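Tryptophanyl-tRNA synthetase (Cryptosporidium parvum Iowa II, PDB 3HV0) probably attaches L-tryptophan to tRNA(Trp) at the expense of ATP, as a class I aminoacyl-tRNA synthetase whose catalytic part binds tryptophan here. Local coordinates at residues Asp141-Gly146 / Asp372-Phe377; Arg41-Lys46 / Asp67-Gly72; Glu331-Lys336 / Gly345-Ile350; Ala203-Ser208 / Leu247-Ile252; Glu37-Leu42 / Gln103-Val108. All coordinates share one frame; numbering follows the deposited sequence.

Contact 1: Asp141-Gly146 / Asp372-Phe377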
# COMPACT_ATOMS: atom_id res chain seq x y z
N ASP A 141 8.46 10.48 22.77
CA ASP A 141 7.40 10.81 23.71
C ASP A 141 6.64 9.55 24.09
O ASP A 141 6.21 9.40 25.22
CB ASP A 141 6.38 11.76 23.07
CG ASP A 141 6.96 13.10 22.69
OD1 ASP A 141 6.38 13.74 21.77
OD2 ASP A 141 7.95 13.54 23.29
N ILE A 142 6.45 8.65 23.12
CA ILE A 142 5.70 7.43 23.39
C ILE A 142 6.48 6.54 24.34
O ILE A 142 5.93 6.08 25.34
CB ILE A 142 5.29 6.70 22.09
CG1 ILE A 142 4.19 7.50 21.40
CG2 ILE A 142 4.80 5.27 22.39
CD1 ILE A 142 3.89 7.07 19.99
N ILE A 143 7.77 6.34 24.06
CA ILE A 143 8.64 5.51 24.92
C ILE A 143 8.78 6.12 26.32
O ILE A 143 8.93 5.40 27.32
CB ILE A 143 10.03 5.30 24.29
CG1 ILE A 143 9.90 4.46 23.01
CG2 ILE A 143 10.99 4.62 25.26
CD1 ILE A 143 11.05 4.64 22.06
N ALA A 144 8.72 7.45 26.39
CA ALA A 144 8.80 8.17 27.67
C ALA A 144 7.66 7.85 28.64
O ALA A 144 7.72 8.26 29.79
CB ALA A 144 8.90 9.69 27.43
N CYS A 145 6.61 7.16 28.20
CA CYS A 145 5.53 6.71 29.08
C CYS A 145 5.88 5.46 29.91
O CYS A 145 5.08 5.01 30.74
CB CYS A 145 4.26 6.44 28.27
SG CYS A 145 3.56 7.88 27.29
N GLY A 146 7.05 4.88 29.65
CA GLY A 146 7.54 3.76 30.45
C GLY A 146 7.13 2.38 30.00
O GLY A 146 7.03 1.46 30.81
N ASP A 372 19.58 4.19 20.27
CA ASP A 372 19.78 2.83 20.71
C ASP A 372 18.56 2.29 21.43
O ASP A 372 18.26 1.09 21.34
CB ASP A 372 20.98 2.71 21.63
CG ASP A 372 21.48 1.31 21.72
OD1 ASP A 372 21.71 0.71 20.64
OD2 ASP A 372 21.65 0.80 22.87
N VAL A 373 17.88 3.16 22.18
CA VAL A 373 16.67 2.78 22.88
C VAL A 373 15.57 2.59 21.86
O VAL A 373 14.84 1.60 21.89
CB VAL A 373 16.27 3.82 23.92
CG1 VAL A 373 14.88 3.54 24.42
CG2 VAL A 373 17.27 3.81 25.07
N ILE A 374 15.47 3.54 20.94
CA ILE A 374 14.48 3.45 19.86
C ILE A 374 14.60 2.12 19.16
O ILE A 374 13.62 1.41 19.02
CB ILE A 374 14.64 4.59 18.86
CG1 ILE A 374 14.14 5.90 19.49
CG2 ILE A 374 13.85 4.29 17.58
CD1 ILE A 374 14.49 7.14 18.71
N ALA A 375 15.83 1.77 18.77
CA ALA A 375 16.17 0.50 18.09
C ALA A 375 15.59 -0.72 18.77
O ALA A 375 15.11 -1.62 18.09
CB ALA A 375 17.68 0.36 17.95
N LYS A 376 15.62 -0.77 20.10
CA LYS A 376 15.02 -1.89 20.82
C LYS A 376 13.51 -2.00 20.58
O LYS A 376 12.97 -3.11 20.51
CB LYS A 376 15.29 -1.77 22.33
CG LYS A 376 16.68 -2.28 22.74
CD LYS A 376 17.01 -1.88 24.15
CE LYS A 376 18.34 -2.46 24.59
NZ LYS A 376 18.71 -1.96 25.95
N PHE A 377 12.84 -0.86 20.46
CA PHE A 377 11.39 -0.81 20.28
C PHE A 377 11.02 -1.05 18.83
O PHE A 377 10.00 -1.69 18.50
CB PHE A 377 10.85 0.55 20.73
CG PHE A 377 10.72 0.70 22.22
CD1 PHE A 377 9.56 0.33 22.87
CD2 PHE A 377 11.74 1.25 22.96
CE1 PHE A 377 9.43 0.48 24.23
CE2 PHE A 377 11.61 1.40 24.33
CZ PHE A 377 10.45 1.01 24.96
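Ile143 is the bump and the 372-377 helix supplies the hollow: the whole branched side chain lies on the Phe377 ring, with Val373 and Ile374 forming the walls beside it. CG1 of Ile143 sits over the middle of one face, 3.7 Å from the centroid of the Phe377 ring and 12° off its normal, a CH-pi contact. The two other carbons spread toward different parts of the rim. CG2 comes within 3.4 Å of CE2 of Phe377, and CD1 stands 3.6 Å from CD2 of the same ring. Because CG2 points anti to the backbone N of Ile143 and CG1 lies beside that N (chi1 -66°), both branches can rest on the ring together. Beyond the ring, CG2 also meets CG1 of Val373 at 4.1 Å, and CD1 reaches CG1 of Ile374 at 4.2 Å. Ile369 and, on strand 152-156, Ile154 touch Ile143 as well, while Pro149 packs on Phe377. Helix 128-143 is thus joined to helix 371-378 beside an outermost strand of the sheet within this chain. No hydrogen bond crosses between the two segments; the join is purely apolar, made of dispersion and CH-pi contact in a buried place, and depends on shape rather than on charge.

Contact 2: Arg41-Lys46 / Asp67-Gly72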
# COMPACT_ATOMS: atom_id res chain seq x y z
N ARG A 41 -10.28 -8.41 39.98
CA ARG A 41 -10.31 -9.79 40.50
C ARG A 41 -9.23 -10.64 39.84
O ARG A 41 -8.53 -11.41 40.50
CB ARG A 41 -11.68 -10.41 40.17
CG ARG A 41 -12.21 -11.40 41.16
CD ARG A 41 -13.41 -10.84 41.90
NE ARG A 41 -14.61 -10.75 41.07
CZ ARG A 41 -15.83 -10.43 41.51
NH1 ARG A 41 -16.04 -10.13 42.79
NH2 ARG A 41 -16.85 -10.39 40.66
N LEU A 42 -9.10 -10.46 38.53
CA LEU A 42 -8.32 -11.32 37.65
C LEU A 42 -6.85 -10.91 37.46
O LEU A 42 -6.09 -11.65 36.83
CB LEU A 42 -8.99 -11.34 36.27
CG LEU A 42 -8.93 -12.62 35.44
CD1 LEU A 42 -9.50 -13.82 36.21
CD2 LEU A 42 -9.68 -12.39 34.15
N THR A 43 -6.46 -9.73 37.96
CA THR A 43 -5.06 -9.28 37.82
C THR A 43 -4.34 -8.96 39.12
O THR A 43 -3.12 -8.80 39.12
CB THR A 43 -4.96 -8.05 36.92
OG1 THR A 43 -5.60 -6.93 37.57
CG2 THR A 43 -5.61 -8.32 35.58
N GLY A 44 -5.09 -8.82 40.21
CA GLY A 44 -4.52 -8.48 41.52
C GLY A 44 -4.14 -7.01 41.61
O GLY A 44 -3.50 -6.58 42.56
N GLN A 45 -4.51 -6.23 40.60
CA GLN A 45 -4.30 -4.80 40.66
C GLN A 45 -5.64 -4.10 40.73
O GLN A 45 -6.61 -4.55 40.13
CB GLN A 45 -3.44 -4.33 39.50
CG GLN A 45 -1.93 -4.49 39.73
CD GLN A 45 -1.11 -4.11 38.47
OE1 GLN A 45 -1.48 -3.19 37.72
NE2 GLN A 45 -0.01 -4.82 38.25
N LYS A 46 -5.69 -3.05 41.54
CA LYS A 46 -6.84 -2.16 41.62
C LYS A 46 -6.96 -1.44 40.27
O LYS A 46 -5.97 -1.31 39.54
CB LYS A 46 -6.68 -1.18 42.81
CG LYS A 46 -6.99 0.28 42.52
CD LYS A 46 -6.80 1.16 43.76
CE LYS A 46 -7.99 1.08 44.69
NZ LYS A 46 -9.20 1.77 44.14
N ASP A 67 -12.33 -13.13 29.13
CA ASP A 67 -12.64 -14.56 28.98
C ASP A 67 -11.34 -15.29 28.66
O ASP A 67 -11.01 -16.30 29.29
CB ASP A 67 -13.66 -14.82 27.85
CG ASP A 67 -15.11 -14.55 28.27
OD1 ASP A 67 -15.44 -14.54 29.48
OD2 ASP A 67 -15.95 -14.36 27.36
N VAL A 68 -10.63 -14.75 27.68
CA VAL A 68 -9.35 -15.29 27.22
C VAL A 68 -8.30 -15.29 28.31
O VAL A 68 -7.61 -16.28 28.51
CB VAL A 68 -8.83 -14.51 25.97
CG1 VAL A 68 -7.32 -14.51 25.89
CG2 VAL A 68 -9.44 -15.10 24.71
N TYR A 69 -8.18 -14.18 29.03
CA TYR A 69 -7.19 -14.07 30.10
C TYR A 69 -7.59 -14.98 31.28
O TYR A 69 -6.72 -15.51 31.97
CB TYR A 69 -7.02 -12.63 30.54
CG TYR A 69 -5.73 -12.38 31.29
CD1 TYR A 69 -4.52 -12.27 30.61
CD2 TYR A 69 -5.71 -12.25 32.68
CE1 TYR A 69 -3.33 -12.03 31.30
CE2 TYR A 69 -4.53 -12.02 33.38
CZ TYR A 69 -3.34 -11.91 32.69
OH TYR A 69 -2.18 -11.69 33.38
N GLU A 70 -8.89 -15.16 31.48
CA GLU A 70 -9.43 -16.11 32.46
C GLU A 70 -8.92 -17.52 32.21
O GLU A 70 -8.71 -18.28 33.16
CB GLU A 70 -10.97 -16.16 32.43
CG GLU A 70 -11.69 -15.06 33.22
CD GLU A 70 -13.22 -15.16 33.15
OE1 GLU A 70 -13.79 -16.23 33.52
OE2 GLU A 70 -13.84 -14.14 32.73
N LYS A 71 -8.74 -17.87 30.94
CA LYS A 71 -8.37 -19.23 30.51
C LYS A 71 -6.86 -19.49 30.50
O LYS A 71 -6.42 -20.54 30.06
CB LYS A 71 -8.94 -19.50 29.11
N GLY A 72 -6.07 -18.52 30.97
CA GLY A 72 -4.61 -18.61 30.88
C GLY A 72 -4.01 -18.25 29.52
O GLY A 72 -2.80 -18.37 29.35
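The ends of two helices meet here, with CA of Leu42 7.1 Å from CA of Glu70, and each chain turns away through a glycine of positive phi, Gly44 after one helix and Gly72, in a Schellman motif, after the other. Leu42 carries most of the contact. Its CD2 presses on the aliphatic part of Glu70, 3.5 Å from CG, and CD1 touches the same carbon at 3.9 Å; the two side chains cross at about a right angle. The carboxylate of Glu70 turns elsewhere, with OE2 in a salt bridge to Arg38. Beside it is Tyr69, its ring swung out with CG anti to the backbone N (chi1 -161°). The carbonyl O of Leu42 lies in the plane of that ring at its edge, 3.8 Å from CE2 of Tyr69, and CD2 of Leu42 is 4.2 Å from CD2 of Tyr69. Thr43 adds a looser touch, its CG2 4.4 Å from CE2 of Tyr69, while its OG1 accepts from the backbone N of Gln45 at 3.3 Å, an ST turn that shapes the exit from the helix. The contact lies at the surface, joining helix 33-43 to helix 62-70; Phe106 of helix 93-106 meets Tyr69 edge-to-face and also touches Thr43.

Contact 3: Glu331-Lys336 / Gly345-Ile350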
# COMPACT_ATOMS: atom_id res chain seq x y z
N GLU A 331 -12.99 15.65 44.54
CA GLU A 331 -14.35 15.91 45.04
C GLU A 331 -14.46 17.28 45.70
O GLU A 331 -15.40 18.04 45.46
CB GLU A 331 -14.82 14.80 46.00
CG GLU A 331 -15.93 15.22 46.98
CD GLU A 331 -16.68 14.05 47.63
OE1 GLU A 331 -17.02 13.09 46.91
OE2 GLU A 331 -16.95 14.11 48.85
N GLU A 332 -13.48 17.60 46.54
CA GLU A 332 -13.52 18.83 47.33
C GLU A 332 -13.25 20.08 46.49
O GLU A 332 -13.89 21.11 46.71
CB GLU A 332 -12.57 18.73 48.52
CG GLU A 332 -13.13 17.83 49.63
CD GLU A 332 -14.55 18.24 50.07
OE1 GLU A 332 -14.80 19.45 50.22
OE2 GLU A 332 -15.40 17.34 50.25
N ILE A 333 -12.34 19.98 45.53
CA ILE A 333 -12.16 21.04 44.53
C ILE A 333 -13.48 21.29 43.79
O ILE A 333 -13.92 22.44 43.67
CB ILE A 333 -11.09 20.68 43.49
CG1 ILE A 333 -9.70 20.68 44.13
CG2 ILE A 333 -11.11 21.67 42.32
CD1 ILE A 333 -8.62 20.12 43.22
N GLY A 334 -14.07 20.20 43.29
CA GLY A 334 -15.34 20.24 42.56
C GLY A 334 -16.48 20.83 43.36
O GLY A 334 -17.29 21.58 42.82
N LYS A 335 -16.54 20.48 44.65
CA LYS A 335 -17.53 21.03 45.57
C LYS A 335 -17.29 22.52 45.81
O LYS A 335 -18.20 23.33 45.68
CB LYS A 335 -17.51 20.28 46.90
N LYS A 336 -16.06 22.89 46.16
CA LYS A 336 -15.72 24.28 46.46
C LYS A 336 -15.87 25.20 45.24
O LYS A 336 -16.37 26.33 45.37
CB LYS A 336 -14.30 24.38 47.03
N GLY A 345 -9.75 31.48 38.90
CA GLY A 345 -8.32 31.71 39.02
C GLY A 345 -7.57 30.61 39.73
O GLY A 345 -6.52 30.19 39.26
N GLU A 346 -8.10 30.12 40.85
CA GLU A 346 -7.39 29.09 41.64
C GLU A 346 -7.45 27.71 40.97
O GLU A 346 -6.44 26.99 40.93
CB GLU A 346 -7.94 29.00 43.07
CG GLU A 346 -6.90 28.46 44.07
CD GLU A 346 -7.49 27.92 45.36
OE1 GLU A 346 -8.62 28.30 45.73
OE2 GLU A 346 -6.80 27.12 46.03
N ILE A 347 -8.61 27.34 40.43
CA ILE A 347 -8.75 26.05 39.77
C ILE A 347 -7.81 25.94 38.58
O ILE A 347 -7.32 24.85 38.27
CB ILE A 347 -10.21 25.75 39.31
CG1 ILE A 347 -10.36 24.28 38.88
CG2 ILE A 347 -10.62 26.65 38.15
CD1 ILE A 347 -11.79 23.83 38.67
N LYS A 348 -7.55 27.07 37.92
CA LYS A 348 -6.66 27.08 36.76
C LYS A 348 -5.20 26.95 37.18
O LYS A 348 -4.38 26.42 36.43
CB LYS A 348 -6.85 28.34 35.94
CG LYS A 348 -8.22 28.42 35.30
CD LYS A 348 -8.43 29.75 34.62
CE LYS A 348 -8.00 29.70 33.16
NZ LYS A 348 -9.01 28.99 32.31
N SER A 349 -4.89 27.43 38.39
CA SER A 349 -3.53 27.33 38.92
C SER A 349 -3.23 25.90 39.38
O SER A 349 -2.17 25.36 39.08
CB SER A 349 -3.30 28.32 40.06
OG SER A 349 -2.11 28.02 40.76
N ILE A 350 -4.18 25.28 40.08
CA ILE A 350 -4.03 23.89 40.52
C ILE A 350 -3.72 22.96 39.33
O ILE A 350 -2.84 22.11 39.41
CB ILE A 350 -5.29 23.39 41.26
CG1 ILE A 350 -5.49 24.16 42.56
CG2 ILE A 350 -5.16 21.91 41.56
CD1 ILE A 350 -6.83 23.93 43.23
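Three isoleucines make this contact, Ile333 reaching from one helix to Ile347 and Ile350, one turn apart on the other. Ile333 points toward the other helix and divides its two branches between them. Its CG2 methyl comes to 4.3 Å from CD1 of Ile347, while the longer arm ends in CD1, 4.2 Å from CD1 of Ile350. Ile333 and Ile350 have the same shape, with CG1 beside the backbone N and the arm then extended to CD1 (chi1 -70° and -65°), and their arms meet methyl to methyl. Ile347 differs. Its CB bond runs across the direction of the other helix, but CG1 is anti to the backbone N (chi1 -169°), and this extended arm carries CD1 back to the methyl of Ile333. No hydrogen bond joins the segments. The CA atoms of Ile333 and Ile347 are 7.7 Å apart, so side chains, not backbones, make the contact. Helices 327-339 and 344-367 form a helix-connection-helix pair away from the sheet, probably in the C-terminal helical domain of this synthetase. Helix 315-323 adds to the same apolar layer, with Trp317 touching both Ile333 and Ile347 and Leu320 touching Ile347; Met324 and Met342 pack on Ile333 from the adjoining loops.

Contact 4: Ala203-Ser208 / Leu247-Ile252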
# COMPACT_ATOMS: atom_id res chain seq x y z
N ALA A 203 -5.07 -3.29 9.60
CA ALA A 203 -4.23 -4.48 9.49
C ALA A 203 -3.49 -4.95 10.77
O ALA A 203 -3.30 -6.15 10.96
CB ALA A 203 -3.24 -4.33 8.31
N PRO A 204 -3.04 -4.01 11.61
CA PRO A 204 -2.38 -4.46 12.83
C PRO A 204 -3.32 -5.06 13.87
O PRO A 204 -2.84 -5.70 14.82
CB PRO A 204 -1.69 -3.20 13.37
CG PRO A 204 -1.60 -2.26 12.19
CD PRO A 204 -2.81 -2.57 11.36
N ALA A 205 -4.64 -4.88 13.71
CA ALA A 205 -5.58 -5.57 14.63
C ALA A 205 -5.68 -7.10 14.36
O ALA A 205 -6.46 -7.79 14.99
CB ALA A 205 -6.92 -4.93 14.61
N PHE A 206 -4.91 -7.62 13.39
CA PHE A 206 -4.85 -9.07 13.16
C PHE A 206 -3.45 -9.56 13.41
O PHE A 206 -2.50 -8.98 12.89
CB PHE A 206 -5.21 -9.45 11.73
CG PHE A 206 -6.58 -9.07 11.31
CD1 PHE A 206 -7.68 -9.51 12.01
CD2 PHE A 206 -6.79 -8.32 10.16
CE1 PHE A 206 -8.95 -9.16 11.62
CE2 PHE A 206 -8.05 -7.99 9.76
CZ PHE A 206 -9.14 -8.40 10.50
N SER A 207 -3.33 -10.67 14.12
CA SER A 207 -2.05 -11.22 14.55
C SER A 207 -1.21 -11.71 13.39
O SER A 207 0.01 -11.76 13.50
CB SER A 207 -2.27 -12.38 15.54
OG SER A 207 -2.89 -13.48 14.91
N SER A 208 -1.86 -12.12 12.30
CA SER A 208 -1.13 -12.46 11.10
C SER A 208 -0.15 -11.33 10.72
O SER A 208 0.96 -11.61 10.26
CB SER A 208 -2.08 -12.78 9.92
OG SER A 208 -2.84 -11.64 9.53
N LEU A 247 -9.86 -13.49 13.75
CA LEU A 247 -10.59 -13.05 14.94
C LEU A 247 -10.96 -11.58 14.81
O LEU A 247 -10.20 -10.78 14.25
CB LEU A 247 -9.74 -13.22 16.19
CG LEU A 247 -9.39 -14.64 16.59
CD1 LEU A 247 -8.62 -14.61 17.90
CD2 LEU A 247 -10.64 -15.49 16.71
N LYS A 248 -12.14 -11.25 15.33
CA LYS A 248 -12.57 -9.86 15.47
C LYS A 248 -11.74 -9.23 16.59
O LYS A 248 -11.65 -9.81 17.68
CB LYS A 248 -14.04 -9.80 15.86
CG LYS A 248 -15.04 -10.16 14.77
CD LYS A 248 -16.43 -10.17 15.37
CE LYS A 248 -17.53 -10.34 14.32
NZ LYS A 248 -18.03 -9.00 13.85
N PRO A 249 -11.11 -8.07 16.32
CA PRO A 249 -10.40 -7.40 17.41
C PRO A 249 -11.39 -6.74 18.37
O PRO A 249 -12.47 -6.31 17.97
CB PRO A 249 -9.59 -6.34 16.68
CG PRO A 249 -10.42 -5.99 15.53
CD PRO A 249 -11.07 -7.27 15.09
N SER A 250 -11.04 -6.72 19.64
CA SER A 250 -11.81 -6.03 20.65
C SER A 250 -11.27 -4.62 20.84
O SER A 250 -10.12 -4.35 20.54
CB SER A 250 -11.70 -6.77 21.97
OG SER A 250 -12.04 -8.11 21.75
N SER A 251 -12.09 -3.73 21.40
CA SER A 251 -11.65 -2.40 21.66
C SER A 251 -12.21 -1.85 22.95
O SER A 251 -13.23 -2.30 23.42
CB SER A 251 -11.98 -1.48 20.47
OG SER A 251 -13.27 -1.72 19.96
N ILE A 252 -11.50 -0.88 23.52
CA ILE A 252 -11.92 -0.12 24.68
C ILE A 252 -11.63 1.36 24.37
O ILE A 252 -10.53 1.70 23.98
CB ILE A 252 -11.20 -0.62 25.96
CG1 ILE A 252 -11.76 0.07 27.20
CG2 ILE A 252 -9.70 -0.45 25.86
CD1 ILE A 252 -11.68 -0.83 28.48
O HOH W 1 -8.10 -9.78 15.98
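Phe206 reaches across to the backbone of Leu247, and the side chain can be followed outward from its CB. CB leaves across the line to the other segment, and CG lies beside the backbone N (chi1 -61°), which swings the ring toward residues 247-249. CD1 is the first ring atom to meet them, 3.6 Å from O of Leu247; at CE1 the same oxygen is 3.3 Å away. That carbonyl O sits in the ring plane at the edge, where the positive ring hydrogens face it. CE1 also approaches CD of Pro249 obliquely, at 4.5 Å. Next to the ring, CB of Ala205 packs on CB of Pro249 at 3.7 Å and on its CG at 3.8 Å. The carbonyl oxygens are joined by a water, which donates to O of Ala205 at 2.8 Å and to O of Leu247 at 2.9 Å, so O of Leu247 serves both water and ring edge. The loop after helix 192-202 is thereby held against the residues leading into strand 250-254. Ala205 touches Tyr78 of strand 76-81 and Cys222 of strand 222-227, with its side chain about 8 Å from the bound tryptophan, while Phe206 meets the ring of Tyr246 and, on helix 157-174, Ile171.

Contact 5: Glu37-Leu42 / Gln103-Val108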
# COMPACT_ATOMS: atom_id res chain seq x y z
N GLU A 37 -14.88 -4.78 38.08
CA GLU A 37 -14.62 -5.67 39.19
C GLU A 37 -14.03 -6.98 38.65
O GLU A 37 -13.07 -7.50 39.23
CB GLU A 37 -15.90 -5.93 40.01
CG GLU A 37 -15.67 -6.70 41.30
CD GLU A 37 -16.97 -7.13 42.01
OE1 GLU A 37 -18.01 -7.32 41.33
OE2 GLU A 37 -16.94 -7.31 43.24
N ARG A 38 -14.56 -7.48 37.53
CA ARG A 38 -14.16 -8.80 36.99
C ARG A 38 -12.67 -8.81 36.67
O ARG A 38 -12.00 -9.82 36.86
CB ARG A 38 -15.01 -9.20 35.77
CG ARG A 38 -14.59 -10.52 35.06
CD ARG A 38 -15.78 -11.24 34.38
NE ARG A 38 -15.40 -12.01 33.19
CZ ARG A 38 -15.64 -11.64 31.92
NH1 ARG A 38 -16.26 -10.49 31.64
NH2 ARG A 38 -15.24 -12.42 30.91
N MET A 39 -12.18 -7.66 36.23
CA MET A 39 -10.78 -7.45 35.91
C MET A 39 -9.87 -7.39 37.13
O MET A 39 -8.92 -8.17 37.23
CB MET A 39 -10.65 -6.16 35.10
CG MET A 39 -9.27 -5.57 35.10
SD MET A 39 -9.01 -4.69 33.58
CE MET A 39 -7.23 -4.52 33.66
N GLU A 40 -10.14 -6.45 38.04
CA GLU A 40 -9.35 -6.29 39.27
C GLU A 40 -9.19 -7.64 39.97
O GLU A 40 -8.12 -7.96 40.50
CB GLU A 40 -10.03 -5.33 40.25
CG GLU A 40 -10.17 -3.87 39.80
CD GLU A 40 -10.64 -2.95 40.93
OE1 GLU A 40 -11.20 -3.46 41.92
OE2 GLU A 40 -10.44 -1.72 40.83
N ARG A 41 -10.28 -8.41 39.98
CA ARG A 41 -10.31 -9.79 40.50
C ARG A 41 -9.23 -10.64 39.84
O ARG A 41 -8.53 -11.41 40.50
CB ARG A 41 -11.68 -10.41 40.17
CG ARG A 41 -12.21 -11.40 41.16
CD ARG A 41 -13.41 -10.84 41.90
NE ARG A 41 -14.61 -10.75 41.07
CZ ARG A 41 -15.83 -10.43 41.51
NH1 ARG A 41 -16.04 -10.13 42.79
NH2 ARG A 41 -16.85 -10.39 40.66
N LEU A 42 -9.10 -10.46 38.53
CA LEU A 42 -8.32 -11.32 37.65
C LEU A 42 -6.85 -10.91 37.46
O LEU A 42 -6.09 -11.65 36.83
CB LEU A 42 -8.99 -11.34 36.27
CG LEU A 42 -8.93 -12.62 35.44
CD1 LEU A 42 -9.50 -13.82 36.21
CD2 LEU A 42 -9.68 -12.39 34.15
N GLN A 103 -0.72 -2.93 29.92
CA GLN A 103 0.44 -3.76 29.68
C GLN A 103 1.02 -4.23 31.00
O GLN A 103 1.44 -5.36 31.11
CB GLN A 103 1.50 -3.01 28.87
CG GLN A 103 2.65 -3.90 28.38
CD GLN A 103 3.76 -3.13 27.69
OE1 GLN A 103 4.29 -2.16 28.23
NE2 GLN A 103 4.12 -3.56 26.49
N ASP A 104 1.02 -3.37 32.00
CA ASP A 104 1.53 -3.72 33.32
C ASP A 104 0.61 -4.71 34.01
O ASP A 104 1.06 -5.55 34.79
CB ASP A 104 1.65 -2.47 34.20
CG ASP A 104 2.61 -1.45 33.66
OD1 ASP A 104 3.41 -1.77 32.74
OD2 ASP A 104 2.56 -0.31 34.15
N THR A 105 -0.69 -4.58 33.75
CA THR A 105 -1.70 -5.34 34.47
C THR A 105 -1.83 -6.72 33.87
O THR A 105 -1.85 -7.70 34.60
CB THR A 105 -3.06 -4.64 34.45
OG1 THR A 105 -2.97 -3.43 35.22
CG2 THR A 105 -4.13 -5.52 35.06
N PHE A 106 -1.90 -6.81 32.53
CA PHE A 106 -2.04 -8.11 31.85
C PHE A 106 -0.71 -8.75 31.47
O PHE A 106 -0.66 -9.96 31.23
CB PHE A 106 -2.94 -7.97 30.62
CG PHE A 106 -4.37 -7.69 30.95
CD1 PHE A 106 -4.92 -6.45 30.71
CD2 PHE A 106 -5.15 -8.67 31.56
CE1 PHE A 106 -6.24 -6.19 31.02
CE2 PHE A 106 -6.48 -8.41 31.89
CZ PHE A 106 -7.02 -7.16 31.63
N LYS A 107 0.35 -7.95 31.42
CA LYS A 107 1.70 -8.42 31.07
C LYS A 107 1.70 -8.97 29.63
O LYS A 107 2.25 -10.03 29.36
CB LYS A 107 2.16 -9.47 32.08
CG LYS A 107 3.60 -9.28 32.57
CD LYS A 107 4.47 -10.57 32.47
CE LYS A 107 4.63 -11.33 33.81
NZ LYS A 107 3.71 -12.51 33.94
N VAL A 108 1.09 -8.25 28.70
CA VAL A 108 0.94 -8.78 27.35
C VAL A 108 1.77 -7.97 26.38
O VAL A 108 2.18 -6.87 26.72
CB VAL A 108 -0.52 -8.77 26.91
CG1 VAL A 108 -1.33 -9.78 27.77
CG2 VAL A 108 -1.10 -7.34 26.94
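Met39 meets Phe106 and Thr105 through its terminal methyl, and apolar touch is the main chemistry. CE of Met39 is 3.3 Å from CE1 of Phe106 and as near to CZ, so the methyl meets these two ring atoms obliquely. The same CE lies 3.5 Å from CG2 of Thr105, wedged between two neighbouring side chains of the other helix. Met39 gets there by stretching out: CG is anti to the backbone N (chi1 160°) and the chain stays extended to its tip.

The sulfur gives a second kind of contact. SD of Met39 stands 4.9 Å from the centroid of the Phe106 ring and 66° off its normal, a Met-aromatic contact that is oblique; its nearest ring atom is CZ of Phe106, at 3.7 Å. Helix 93-106, which carries this ring, connects parallel strands 76-81 and 110-114 in a beta-alpha-beta crossover of the Rossmann-like catalytic fold of class I synthetases, and helix 33-43 packs against its last turn. Phe106 also meets the ring of Phe75 edge-to-face and touches Leu66 of helix 62-70, which reaches Met39 too.

Polar bonds are made around this buried core. The hydroxyl OG1 of Thr105 is bonded to O of Tyr101, one turn back in its own helix, and to OE1 of Gln45, while its CG2 methyl, anti to the backbone N, faces Met39. Elsewhere on helix 33-43, NH1 of Arg41 forms a salt bridge with OE2 of Glu37 at 3.0 Å, and CG of Glu37 lies over one face of the guanidinium group.

How the contacts relate
Contacts 2 and 5 are neighbours, their centres about 5 Å apart: both use helix 33-43, share Arg41 and Leu42, and are joined by salt bridges from Arg38 to Asp67 and Glu70. Contact 2 is the surface one of the five; contact 5 carries the same helix inward to a buried methionine and ring. Contacts 1, 3 and 4 are also buried but lie apart. Contacts 1 and 3 are wholly apolar helix pairs, one using an aromatic face and the other methyls alone, with helices 344-367 and 371-378 consecutive in the chain. Contact 4, close to the bound tryptophan, joins loop to strand approach and differs in its bridging water; a carbonyl at a ring edge it shares with contact 2.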